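Long-range contact in chitin deacetylase 1 (PDB 5ZNT), which hydrolyses the N-acetamido groups of N-acetyl-D-glucosamine residues in chitin, giving chitosan and acetate, with a zinc ion as cofactor: residues A74-S79 / K94-A99. Sequence-based numbering, arbitrary orientation.
Sequences ATYFVS and KGHEIA
Ala74 N donates a hydrogen bond to His96 ND1 at 3.0 Å, with Ala74 N almost in the imidazole plane, at its edge. CG of His96 stands beside its own backbone N (chi1 -55°), and chi2 of -75° turns ND1 to Ala74. Tyr76 turns its ring edge toward the imidazole face in an offset edge-to-face pair, planes at 78°. Its CE1 also touches His96 CB at 3.7 Å. The Tyr76 ring meets Tyr56 and Phe44 as well. An alanine in place of His96 would probably leave Ala74 N without this acceptor and take the imidazole face from the edge of Tyr76.

Beyond His96 the strands 75-78 and 97-99 run parallel. Glu97 N binds Ala74 O, Tyr76 N binds Glu97 O, Ala99 N binds Tyr76 O at 2.7 Å, and Val78 N binds Ala99 O. Tyr76 shares its side of the sheet with Ile98, whose CD1 lies 4.1 Å from Tyr76 CB. Thr91 of helix 85-93 packs on both, within a beta-alpha-beta unit of the CE4 deacetylase domain.

On the other side, Thr75 and Glu97 lie side by side, pointing the same way. The extended Glu97 chain brings its CG 3.9 Å from Thr75 CG2. Thr75 OG1 bonds to Met303 N, Glu97 OE2 to Tyr168 OH and Thr304 OG1. The methyl of Ala99 meets the Phe77 ring obliquely, CB 3.4 Å from Phe77 CD1. The Phe77 side chain lies about 4 Å from that of zinc ligand His101. Five hydrogen bonds and buried apolar contacts hold strand 97-100, and are likely to help position His101, which follows it.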
loop_
_atom_site.group_PDB
_atom_site.type_symbol
_atom_site.label_atom_id
_atom_site.label_comp_id
_atom_site.label_asym_id
_atom_site.label_seq_id
_atom_site.Cartn_x
_atom_site.Cartn_y
_atom_site.Cartn_z
ATOM N N ALA A 74 -6.292 -6.991 0.112
ATOM C CA ALA A 74 -5.498 -5.967 -0.557
ATOM C C ALA A 74 -5.436 -4.716 0.320
ATOM O O ALA A 74 -6.104 -4.617 1.353
ATOM C CB ALA A 74 -6.081 -5.646 -1.955
ATOM N N THR A 75 -4.604 -3.761 -0.088
ATOM C CA THR A 75 -4.403 -2.499 0.629
ATOM C C THR A 75 -4.760 -1.350 -0.307
ATOM O O THR A 75 -4.315 -1.336 -1.447
ATOM C CB THR A 75 -2.942 -2.355 1.095
ATOM O OG1 THR A 75 -2.562 -3.503 1.880
ATOM C CG2 THR A 75 -2.747 -1.089 1.939
ATOM N N TYR A 76 -5.549 -0.390 0.175
ATOM C CA TYR A 76 -6.015 0.735 -0.628
ATOM C C TYR A 76 -5.378 2.003 -0.087
ATOM O O TYR A 76 -5.594 2.353 1.079
ATOM C CB TYR A 76 -7.538 0.859 -0.580
ATOM C CG TYR A 76 -8.227 -0.280 -1.293
ATOM C CD1 TYR A 76 -8.375 -1.518 -0.680
ATOM C CD2 TYR A 76 -8.704 -0.126 -2.590
ATOM C CE1 TYR A 76 -8.985 -2.580 -1.336
ATOM C CE2 TYR A 76 -9.340 -1.180 -3.253
ATOM C CZ TYR A 76 -9.488 -2.392 -2.611
ATOM O OH TYR A 76 -10.099 -3.422 -3.260
ATOM N N PHE A 77 -4.552 2.651 -0.906
ATOM C CA PHE A 77 -3.990 3.954 -0.551
ATOM C C PHE A 77 -4.943 5.009 -1.102
ATOM O O PHE A 77 -4.946 5.300 -2.299
ATOM C CB PHE A 77 -2.570 4.105 -1.099
ATOM C CG PHE A 77 -1.570 3.229 -0.387
ATOM C CD1 PHE A 77 -1.032 3.621 0.833
ATOM C CD2 PHE A 77 -1.207 2.004 -0.920
ATOM C CE1 PHE A 77 -0.130 2.796 1.503
ATOM C CE2 PHE A 77 -0.304 1.189 -0.258
ATOM C CZ PHE A 77 0.224 1.581 0.945
ATOM N N VAL A 78 -5.751 5.583 -0.221
ATOM C CA VAL A 78 -6.944 6.327 -0.624
ATOM C C VAL A 78 -6.627 7.804 -0.605
ATOM O O VAL A 78 -6.110 8.315 0.393
ATOM C CB VAL A 78 -8.129 6.003 0.307
ATOM C CG1 VAL A 78 -9.377 6.821 -0.109
ATOM C CG2 VAL A 78 -8.435 4.480 0.242
ATOM N N SER A 79 -6.938 8.495 -1.706
ATOM C CA SER A 79 -6.901 9.948 -1.762
ATOM C C SER A 79 -8.328 10.486 -1.641
ATOM O O SER A 79 -9.289 9.795 -1.974
ATOM C CB SER A 79 -6.254 10.432 -3.078
ATOM O OG SER A 79 -6.967 9.917 -4.212
ATOM N N LYS A 94 -14.940 -5.528 4.908
ATOM C CA LYS A 94 -14.617 -6.791 4.255
ATOM C C LYS A 94 -13.192 -7.253 4.524
ATOM O O LYS A 94 -12.810 -8.316 4.034
ATOM C CB LYS A 94 -14.840 -6.690 2.742
ATOM C CG LYS A 94 -16.328 -6.659 2.344
ATOM C CD LYS A 94 -16.977 -7.994 2.632
ATOM C CE LYS A 94 -18.350 -8.083 1.985
ATOM N NZ LYS A 94 -18.840 -9.497 1.922
ATOM N N GLY A 95 -12.398 -6.497 5.274
ATOM C CA GLY A 95 -11.088 -6.948 5.702
ATOM C C GLY A 95 -9.920 -6.440 4.884
ATOM O O GLY A 95 -8.782 -6.859 5.138
ATOM N N HIS A 96 -10.156 -5.579 3.896
ATOM C CA HIS A 96 -9.044 -4.940 3.213
ATOM C C HIS A 96 -8.528 -3.773 4.048
ATOM O O HIS A 96 -9.243 -3.201 4.875
ATOM C CB HIS A 96 -9.465 -4.478 1.822
ATOM C CG HIS A 96 -10.051 -5.582 0.995
ATOM N ND1 HIS A 96 -9.277 -6.570 0.422
ATOM C CD2 HIS A 96 -11.333 -5.876 0.682
ATOM C CE1 HIS A 96 -10.059 -7.414 -0.228
ATOM N NE2 HIS A 96 -11.313 -7.020 -0.078
ATOM N N GLU A 97 -7.263 -3.447 3.850
ATOM C CA GLU A 97 -6.627 -2.391 4.619
ATOM C C GLU A 97 -6.851 -1.049 3.939
ATOM O O GLU A 97 -6.761 -0.949 2.715
ATOM C CB GLU A 97 -5.126 -2.654 4.764
ATOM C CG GLU A 97 -4.403 -1.503 5.462
ATOM C CD GLU A 97 -2.940 -1.798 5.786
ATOM O OE1 GLU A 97 -2.484 -2.935 5.526
ATOM O OE2 GLU A 97 -2.261 -0.885 6.322
ATOM N N ILE A 98 -7.146 -0.021 4.736
ATOM C CA ILE A 98 -7.290 1.344 4.232
ATOM C C ILE A 98 -6.092 2.138 4.717
ATOM O O ILE A 98 -5.825 2.176 5.920
ATOM C CB ILE A 98 -8.594 2.000 4.709
ATOM C CG1 ILE A 98 -9.794 1.190 4.243
ATOM C CG2 ILE A 98 -8.670 3.467 4.201
ATOM C CD1 ILE A 98 -9.914 1.049 2.718
ATOM N N ALA A 99 -5.370 2.765 3.786
ATOM C CA ALA A 99 -4.210 3.601 4.094
ATOM C C ALA A 99 -4.408 4.951 3.415
ATOM O O ALA A 99 -5.355 5.133 2.643
ATOM C CB ALA A 99 -2.895 2.940 3.615
#